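Local structure of urocanate hydratase (Paenibacillus sp. Soil724D2, 7NED) at residues A[41-50]-A[118-129]. The protein is a lyase of bacterial ergothioneine catabolism that uses bound NAD+ as cofactor and probably hydrates thiourocanate, a sulfur-bearing relative of the urocanate bound here. Numbering follows the deposited sequence.
With URO ((2E)-3-(1H-imidazol-4-yl)acrylic acid), chain B; NAD (nicotinamide-adenine-dinucleotide), chain C.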
ATOM      1  N   VAL A  41      -1.996  20.753  -9.329  1.00 16.07           N
ATOM      2  CA  VAL A  41      -1.848  20.419 -10.744  1.00 16.46           C
ATOM      3  C   VAL A  41      -3.210  20.257 -11.427  1.00 18.50           C
ATOM      4  O   VAL A  41      -3.455  20.827 -12.498  1.00 19.50           O
ATOM      5  CB  VAL A  41      -0.969  19.156 -10.899  1.00 13.97           C
ATOM      6  CG1 VAL A  41      -0.793  18.794 -12.387  1.00 15.37           C
ATOM      7  CG2 VAL A  41       0.394  19.375 -10.208  1.00 14.47           C
ATOM      8  N   TYR A  42      -4.132  19.511 -10.819  1.00 16.16           N
ATOM      9  CA  TYR A  42      -5.417  19.259 -11.450  1.00 15.30           C
ATOM     10  C   TYR A  42      -6.361  18.680 -10.400  1.00 17.68           C
ATOM     11  O   TYR A  42      -5.990  18.504  -9.223  1.00 17.78           O
ATOM     12  CB  TYR A  42      -5.230  18.348 -12.673  1.00 18.07           C
ATOM     13  CG  TYR A  42      -4.927  16.901 -12.361  1.00 20.08           C
ATOM     14  CD1 TYR A  42      -3.674  16.500 -11.962  1.00 17.26           C
ATOM     15  CD2 TYR A  42      -5.921  15.942 -12.466  1.00 23.71           C
ATOM     16  CE1 TYR A  42      -3.388  15.139 -11.692  1.00 18.15           C
ATOM     17  CE2 TYR A  42      -5.670  14.609 -12.184  1.00 23.11           C
ATOM     18  CZ  TYR A  42      -4.382  14.222 -11.796  1.00 20.08           C
ATOM     19  OH  TYR A  42      -4.118  12.905 -11.545  1.00 21.36           O
ATOM     20  N   ALA A  43      -7.597  18.408 -10.814  1.00 15.56           N
ATOM     21  CA  ALA A  43      -8.560  17.706  -9.948  1.00 16.35           C
ATOM     22  C   ALA A  43      -8.755  18.425  -8.612  1.00 15.91           C
ATOM     23  O   ALA A  43      -8.921  17.800  -7.551  1.00 18.01           O
ATOM     24  CB  ALA A  43      -8.138  16.262  -9.726  1.00 15.71           C
ATOM     25  N   ALA A  44      -8.699  19.752  -8.658  1.00 17.02           N
ATOM     26  CA  ALA A  44      -9.112  20.646  -7.574  1.00 19.60           C
ATOM     27  C   ALA A  44      -8.087  20.739  -6.454  1.00 19.11           C
ATOM     28  O   ALA A  44      -7.822  21.830  -5.929  1.00 20.08           O
ATOM     29  CB  ALA A  44     -10.461  20.224  -6.982  1.00 21.83           C
ATOM     30  N   LEU A  45      -7.516  19.604  -6.050  1.00 18.80           N
ATOM     31  CA  LEU A  45      -6.548  19.676  -4.960  1.00 18.75           C
ATOM     32  C   LEU A  45      -5.432  18.638  -5.098  1.00 18.77           C
ATOM     33  O   LEU A  45      -4.762  18.336  -4.104  1.00 17.87           O
ATOM     34  CB  LEU A  45      -7.274  19.548  -3.621  1.00 19.61           C
ATOM     35  CG  LEU A  45      -7.821  18.165  -3.266  1.00 21.13           C
ATOM     36  CD1 LEU A  45      -8.162  18.133  -1.745  1.00 24.07           C
ATOM     37  CD2 LEU A  45      -9.074  17.774  -4.110  1.00 19.30           C
ATOM     38  N   ALA A  46      -5.187  18.125  -6.305  1.00 16.88           N
ATOM     39  CA  ALA A  46      -4.087  17.193  -6.515  1.00 16.19           C
ATOM     40  C   ALA A  46      -2.807  18.004  -6.606  1.00 18.43           C
ATOM     41  O   ALA A  46      -2.664  18.835  -7.495  1.00 15.68           O
ATOM     42  CB  ALA A  46      -4.310  16.359  -7.770  1.00 15.66           C
ATOM     43  N   LYS A  47      -1.882  17.785  -5.679  1.00 15.79           N
ATOM     44  CA  LYS A  47      -0.750  18.680  -5.540  1.00 16.39           C
ATOM     45  C   LYS A  47       0.548  18.001  -5.950  1.00 18.83           C
ATOM     46  O   LYS A  47       0.721  16.784  -5.797  1.00 18.17           O
ATOM     47  CB  LYS A  47      -0.671  19.162  -4.088  1.00 19.64           C
ATOM     48  CG  LYS A  47      -1.832  20.093  -3.708  1.00 20.57           C
ATOM     49  CD  LYS A  47      -1.584  20.771  -2.379  1.00 24.55           C
ATOM     50  CE  LYS A  47      -2.587  21.872  -2.071  1.00 26.76           C
ATOM     51  NZ  LYS A  47      -1.905  23.144  -1.629  1.00 32.75           N
ATOM     52  N   ALA A  48       1.481  18.813  -6.421  1.00 15.36           N
ATOM     53  CA  ALA A  48       2.780  18.317  -6.841  1.00 15.35           C
ATOM     54  C   ALA A  48       3.732  18.098  -5.681  1.00 16.86           C
ATOM     55  O   ALA A  48       4.733  17.393  -5.854  1.00 15.85           O
ATOM     56  CB  ALA A  48       3.414  19.304  -7.821  1.00 15.35           C
ATOM     57  N   ALA A  49       3.506  18.759  -4.547  1.00 17.97           N
ATOM     58  CA  ALA A  49       4.367  18.622  -3.367  1.00 14.75           C
ATOM     59  C   ALA A  49       3.548  19.073  -2.181  1.00 16.16           C
ATOM     60  O   ALA A  49       2.488  19.664  -2.343  1.00 14.31           O
ATOM     61  CB  ALA A  49       5.643  19.458  -3.450  1.00 16.05           C
ATOM     62  N   ARG A  50       4.053  18.813  -0.974  1.00 16.18           N
ATOM     63  CA  ARG A  50       3.195  19.104   0.165  1.00 18.09           C
ATOM     64  C   ARG A  50       3.080  20.603   0.393  1.00 16.87           C
ATOM     65  O   ARG A  50       2.032  21.084   0.826  1.00 18.39           O
ATOM     66  CB  ARG A  50       3.701  18.420   1.434  1.00 18.49           C
ATOM     67  CG  ARG A  50       2.672  18.526   2.534  1.00 19.93           C
ATOM     68  CD  ARG A  50       3.125  17.881   3.800  1.00 19.72           C
ATOM     69  NE  ARG A  50       3.563  16.475   3.616  1.00 18.73           N
ATOM     70  CZ  ARG A  50       3.982  15.709   4.612  1.00 19.48           C
ATOM     71  NH1 ARG A  50       4.018  16.209   5.848  1.00 15.89           N
ATOM     72  NH2 ARG A  50       4.413  14.473   4.381  1.00 16.70           N
ATOM     73  N   ILE A 118      -0.881  15.479   1.678  1.00 15.49           N
ATOM     74  CA  ILE A 118      -1.403  16.258   0.581  1.00 20.67           C
ATOM     75  C   ILE A 118      -2.113  15.113  -0.183  1.00 16.49           C
ATOM     76  O   ILE A 118      -1.818  13.933   0.041  1.00 16.14           O
ATOM     77  CB  ILE A 118      -0.157  16.838  -0.166  1.00 19.91           C
ATOM     78  CG1 ILE A 118      -0.510  17.917  -1.029  1.00 28.96           C
ATOM     79  CG2 ILE A 118       0.447  15.798  -1.114  1.00 18.41           C
ATOM     80  CD1 ILE A 118      -0.934  18.934   0.073  1.00 22.28           C
ATOM     81  N   TRP A 119      -3.098  15.411  -1.010  1.00 15.09           N
ATOM     82  CA  TRP A 119      -3.551  14.415  -2.004  1.00 16.16           C
ATOM     83  C   TRP A 119      -2.699  14.555  -3.254  1.00 16.96           C
ATOM     84  O   TRP A 119      -2.518  15.662  -3.752  1.00 14.52           O
ATOM     85  CB  TRP A 119      -5.014  14.593  -2.410  1.00 16.75           C
ATOM     86  CG  TRP A 119      -5.517  13.571  -3.415  1.00 17.94           C
ATOM     87  CD1 TRP A 119      -5.350  12.215  -3.364  1.00 17.47           C
ATOM     88  CD2 TRP A 119      -6.281  13.827  -4.604  1.00 18.73           C
ATOM     89  NE1 TRP A 119      -5.963  11.613  -4.438  1.00 15.99           N
ATOM     90  CE2 TRP A 119      -6.545  12.579  -5.209  1.00 17.17           C
ATOM     91  CE3 TRP A 119      -6.746  14.987  -5.223  1.00 18.20           C
ATOM     92  CZ2 TRP A 119      -7.238  12.461  -6.408  1.00 17.16           C
ATOM     93  CZ3 TRP A 119      -7.449  14.874  -6.410  1.00 18.12           C
ATOM     94  CH2 TRP A 119      -7.702  13.622  -6.987  1.00 19.28           C
ATOM     95  N   GLY A 120      -2.183  13.428  -3.773  1.00 17.43           N
ATOM     96  CA  GLY A 120      -1.314  13.519  -4.931  1.00 15.58           C
ATOM     97  C   GLY A 120      -1.993  13.348  -6.273  1.00 14.79           C
ATOM     98  O   GLY A 120      -1.296  13.277  -7.294  1.00 15.04           O
ATOM     99  N   GLY A 121      -3.322  13.311  -6.313  1.00 15.15           N
ATOM    100  CA  GLY A 121      -3.993  12.890  -7.524  1.00 14.91           C
ATOM    101  C   GLY A 121      -3.508  11.512  -7.944  1.00 15.91           C
ATOM    102  O   GLY A 121      -3.112  10.671  -7.117  1.00 17.54           O
ATOM    103  N   LEU A 122      -3.591  11.246  -9.250  1.00 13.27           N
ATOM    104  CA  LEU A 122      -2.862  10.110  -9.782  1.00 16.02           C
ATOM    105  C   LEU A 122      -1.483  10.544 -10.248  1.00 16.72           C
ATOM    106  O   LEU A 122      -0.465  10.029  -9.766  1.00 16.14           O
ATOM    107  CB  LEU A 122      -3.647   9.452 -10.940  1.00 16.15           C
ATOM    108  CG  LEU A 122      -5.040   8.967 -10.573  1.00 15.66           C
ATOM    109  CD1 LEU A 122      -5.691   8.156 -11.697  1.00 18.90           C
ATOM    110  CD2 LEU A 122      -4.974   8.151  -9.290  1.00 20.92           C
ATOM    111  N   THR A 123      -1.419  11.564 -11.106  1.00 15.50           N
ATOM    112  CA  THR A 123      -0.141  11.921 -11.700  1.00 14.40           C
ATOM    113  C   THR A 123       0.424  13.247 -11.192  1.00 16.47           C
ATOM    114  O   THR A 123       1.455  13.684 -11.705  1.00 20.03           O
ATOM    115  CB  THR A 123      -0.282  11.981 -13.210  1.00 14.78           C
ATOM    116  OG1 THR A 123      -1.334  12.898 -13.516  1.00 16.13           O
ATOM    117  CG2 THR A 123      -0.600  10.591 -13.784  1.00 16.42           C
ATOM    118  N   ALA A 124      -0.211  13.901 -10.216  1.00 14.80           N
ATOM    119  CA  ALA A 124       0.284  15.211  -9.771  1.00 14.24           C
ATOM    120  C   ALA A 124       1.542  15.061  -8.919  1.00 13.67           C
ATOM    121  O   ALA A 124       2.599  15.619  -9.239  1.00 14.90           O
ATOM    122  CB  ALA A 124      -0.796  15.961  -8.983  1.00 14.21           C
ATOM    123  N   ALA A 125       1.446  14.315  -7.819  1.00 15.34           N
ATOM    124  CA  ALA A 125       2.587  14.275  -6.907  1.00 14.72           C
ATOM    125  C   ALA A 125       3.727  13.426  -7.429  1.00 14.93           C
ATOM    126  O   ALA A 125       4.838  13.505  -6.880  1.00 15.84           O
ATOM    127  CB  ALA A 125       2.169  13.773  -5.541  1.00 13.12           C
ATOM    128  N   ALA A 126       3.486  12.608  -8.453  1.00 13.44           N
ATOM    129  CA  ALA A 126       4.557  11.870  -9.096  1.00 12.54           C
ATOM    130  C   ALA A 126       5.067  12.558 -10.359  1.00 16.29           C
ATOM    131  O   ALA A 126       5.993  12.044 -10.990  1.00 17.77           O
ATOM    132  CB  ALA A 126       4.089  10.447  -9.421  1.00 16.46           C
ATOM    133  N   TRP A 127       4.452  13.679 -10.752  1.00 12.91           N
ATOM    134  CA  TRP A 127       4.974  14.634 -11.734  1.00 14.29           C
ATOM    135  C   TRP A 127       4.798  13.961 -13.096  1.00 16.24           C
ATOM    136  O   TRP A 127       5.674  14.048 -13.971  1.00 16.98           O
ATOM    137  CB  TRP A 127       6.453  14.871 -11.477  1.00 15.66           C
ATOM    138  CG  TRP A 127       6.680  15.435 -10.106  1.00 14.54           C
ATOM    139  CD1 TRP A 127       5.758  15.932  -9.209  1.00 14.40           C
ATOM    140  CD2 TRP A 127       7.818  15.074  -9.324  1.00 12.93           C
ATOM    141  NE1 TRP A 127       6.343  16.060  -7.945  1.00 14.14           N
ATOM    142  CE2 TRP A 127       7.605  15.527  -8.001  1.00 13.73           C
ATOM    143  CE3 TRP A 127       9.029  14.447  -9.637  1.00 15.16           C
ATOM    144  CZ2 TRP A 127       8.565  15.384  -7.002  1.00 16.19           C
ATOM    145  CZ3 TRP A 127      10.002  14.322  -8.629  1.00 14.54           C
ATOM    146  CH2 TRP A 127       9.756  14.780  -7.334  1.00 14.48           C
ATOM    147  N   GLN A 128       3.692  13.243 -13.287  1.00 13.97           N
ATOM    148  CA  GLN A 128       3.514  12.469 -14.518  1.00 14.17           C
ATOM    149  C   GLN A 128       2.425  13.042 -15.420  1.00 17.76           C
ATOM    150  O   GLN A 128       2.113  12.456 -16.468  1.00 17.31           O
ATOM    151  CB  GLN A 128       3.236  10.981 -14.173  1.00 14.82           C
ATOM    152  CG  GLN A 128       4.431  10.369 -13.456  1.00 14.04           C
ATOM    153  CD  GLN A 128       4.159   9.056 -12.695  1.00 18.87           C
ATOM    154  OE1 GLN A 128       3.032   8.766 -12.244  1.00 15.28           O
ATOM    155  NE2 GLN A 128       5.233   8.282 -12.500  1.00 13.28           N
ATOM    156  N   TYR A 129       1.848  14.170 -15.012  1.00 15.26           N
ATOM    157  CA  TYR A 129       0.804  14.860 -15.731  1.00 15.72           C
ATOM    158  C   TYR A 129       1.440  15.584 -16.896  1.00 16.88           C
ATOM    159  O   TYR A 129       2.542  16.135 -16.752  1.00 15.69           O
ATOM    160  CB  TYR A 129       0.147  15.826 -14.762  1.00 15.47           C
ATOM    161  CG  TYR A 129      -0.991  16.640 -15.275  1.00 14.10           C
ATOM    162  CD1 TYR A 129      -2.254  16.095 -15.386  1.00 18.95           C
ATOM    163  CD2 TYR A 129      -0.812  17.975 -15.574  1.00 14.89           C
ATOM    164  CE1 TYR A 129      -3.317  16.872 -15.843  1.00 21.66           C
ATOM    165  CE2 TYR A 129      -1.864  18.756 -16.033  1.00 19.89           C
ATOM    166  CZ  TYR A 129      -3.119  18.182 -16.158  1.00 18.69           C
ATOM    167  OH  TYR A 129      -4.184  18.912 -16.613  1.00 23.08           O
TER
HETATM  168  OAA URO B 701      -3.670  11.754 -17.197  0.69 21.59           O
HETATM  169  CAI URO B 701      -3.359  12.246 -16.032  0.69 14.42           C
HETATM  170  OAB URO B 701      -2.372  12.833 -15.828  0.69 14.11           O
HETATM  171  CAC URO B 701      -4.266  12.031 -14.892  0.69 25.17           C
HETATM  172  CAD URO B 701      -5.373  11.357 -15.059  0.69 26.90           C
HETATM  173  CAJ URO B 701      -6.119  11.254 -13.861  0.69 25.48           C
HETATM  174  CAF URO B 701      -7.426  10.894 -13.715  0.69 28.08           C
HETATM  175  NAH URO B 701      -7.844  11.090 -12.425  0.69 29.29           N
HETATM  176  CAE URO B 701      -6.788  11.557 -11.798  0.69 24.87           C
HETATM  177  NAG URO B 701      -5.723  11.677 -12.621  0.69 26.80           N
HETATM  178  PA  NAD C 702     -10.500  20.385 -12.210  1.00 17.81           P
HETATM  179  O1A NAD C 702     -10.974  20.668 -10.787  1.00 19.66           O
HETATM  180  O2A NAD C 702      -9.331  20.995 -12.871  1.00 21.25           O
HETATM  181  O5B NAD C 702     -11.777  21.016 -13.128  1.00 20.62           O
HETATM  182  C5B NAD C 702     -13.025  20.738 -12.634  1.00 17.30           C
HETATM  183  C4B NAD C 702     -13.988  21.695 -13.477  1.00 18.90           C
HETATM  184  O4B NAD C 702     -15.329  21.588 -13.092  0.89 17.75           O
HETATM  185  C3B NAD C 702     -13.492  23.128 -13.099  1.00 20.33           C
HETATM  186  O3B NAD C 702     -13.275  23.860 -14.234  1.00 22.07           O
HETATM  187  C2B NAD C 702     -14.695  23.696 -12.287  1.00 20.75           C
HETATM  188  O2B NAD C 702     -14.940  25.032 -12.539  1.00 21.27           O
HETATM  189  C1B NAD C 702     -15.829  22.934 -12.966  0.93 16.27           C
HETATM  190  N9A NAD C 702     -17.035  22.780 -12.151  1.00 17.75           N
HETATM  191  C8A NAD C 702     -17.158  22.543 -10.786  1.00 20.48           C
HETATM  192  N7A NAD C 702     -18.402  22.462 -10.385  1.00 19.39           N
HETATM  193  C5A NAD C 702     -19.151  22.626 -11.543  1.00 18.68           C
HETATM  194  C6A NAD C 702     -20.542  22.653 -11.786  1.00 20.42           C
HETATM  195  N6A NAD C 702     -21.437  22.468 -10.790  0.94 20.45           N
HETATM  196  N1A NAD C 702     -21.006  22.840 -13.054  0.98 21.10           N
HETATM  197  C2A NAD C 702     -20.061  23.049 -14.005  1.00 19.42           C
HETATM  198  N3A NAD C 702     -18.721  23.053 -13.924  1.00 19.51           N
HETATM  199  C4A NAD C 702     -18.298  22.840 -12.660  0.77 18.71           C
HETATM  200  O3  NAD C 702     -10.697  18.830 -12.228  0.87 15.44           O
HETATM  201  PN  NAD C 702     -10.079  17.963 -13.415  1.00 17.80           P
HETATM  202  O1N NAD C 702      -8.617  17.626 -13.441  1.00 18.36           O
HETATM  203  O2N NAD C 702     -10.813  18.347 -14.683  1.00 15.49           O
HETATM  204  O5D NAD C 702     -10.735  16.393 -13.139  1.00 16.71           O
HETATM  205  C5D NAD C 702     -12.172  16.378 -13.077  0.84 17.74           C
HETATM  206  C4D NAD C 702     -12.620  15.000 -12.675  1.00 16.46           C
HETATM  207  O4D NAD C 702     -11.981  14.005 -13.453  1.00 21.77           O
HETATM  208  C3D NAD C 702     -11.996  14.833 -11.193  0.82 18.41           C
HETATM  209  O3D NAD C 702     -12.925  14.211 -10.312  1.00 18.47           O
HETATM  210  C2D NAD C 702     -10.772  13.870 -11.409  1.00 18.79           C
HETATM  211  O2D NAD C 702     -10.531  12.976 -10.401  0.80 19.00           O
HETATM  212  C1D NAD C 702     -11.565  13.068 -12.489  1.00 24.78           C
HETATM  213  N1N NAD C 702     -10.871  11.966 -13.170  1.00 28.54           N
HETATM  214  C2N NAD C 702     -10.671  10.903 -12.311  0.05 24.90           C
HETATM  215  C3N NAD C 702     -10.096   9.724 -12.757  0.44 27.97           C
HETATM  216  C7N NAD C 702      -9.862   8.631 -11.704  0.54 27.19           C
HETATM  217  O7N NAD C 702      -9.796   7.430 -11.961  0.70 27.64           O
HETATM  218  N7N NAD C 702      -9.643   9.047 -10.401  0.79 27.62           N
HETATM  219  C4N NAD C 702      -9.756   9.662 -14.116  0.58 29.33           C
HETATM  220  C5N NAD C 702      -9.994  10.754 -14.949  1.00 27.13           C
HETATM  221  C6N NAD C 702     -10.587  11.932 -14.462  1.00 29.25           C
HETATM  222  O   HOH W   1      -4.189  17.928  -1.391  1.00 18.63           O
HETATM  223  O   HOH W   2       5.707  14.977  -4.471  1.00 15.47           O
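Y42 OH accepts two backbone hydrogen bonds, one from L122 N (2.9 Å to Y42 OH) and a nearly straight one (169°) from T123 N (3.0 Å to Y42 OH). K47 N donates to W119 O (2.9 Å), and W127 NE1 reaches A48 O (3.0 Å) within the indole plane and on a carbonyl lone pair. One water bridges L45 O to W119 N; another donates to both A48 O and A125 O. The Y42 and Y129 rings lie nearly parallel (6°) but slid apart, overlapping little. The V41 methyl CG1, anti to the backbone N (chi1 -180°), packs against the Y129 ring, while A124 CB fits among V41, Y42 and A46. The W119 indole takes A43 CB and A46 CB against CZ3 and L45 CD2 against CE3, with A43 O at its edge. Together the hairpin of strands 40-42 and 46-47 and the loop leading to helix 133-150 build part of the active site of this urocanase-family enzyme. T123 OG1 donates to urocanate OAB (2.5 Å), a carboxylate oxygen that also lies at the Y129 ring edge; R352 binds the same ligand. L122 packs alongside the urocanate imidazole, and A43 N donates to the NAD phosphate oxygen O1N.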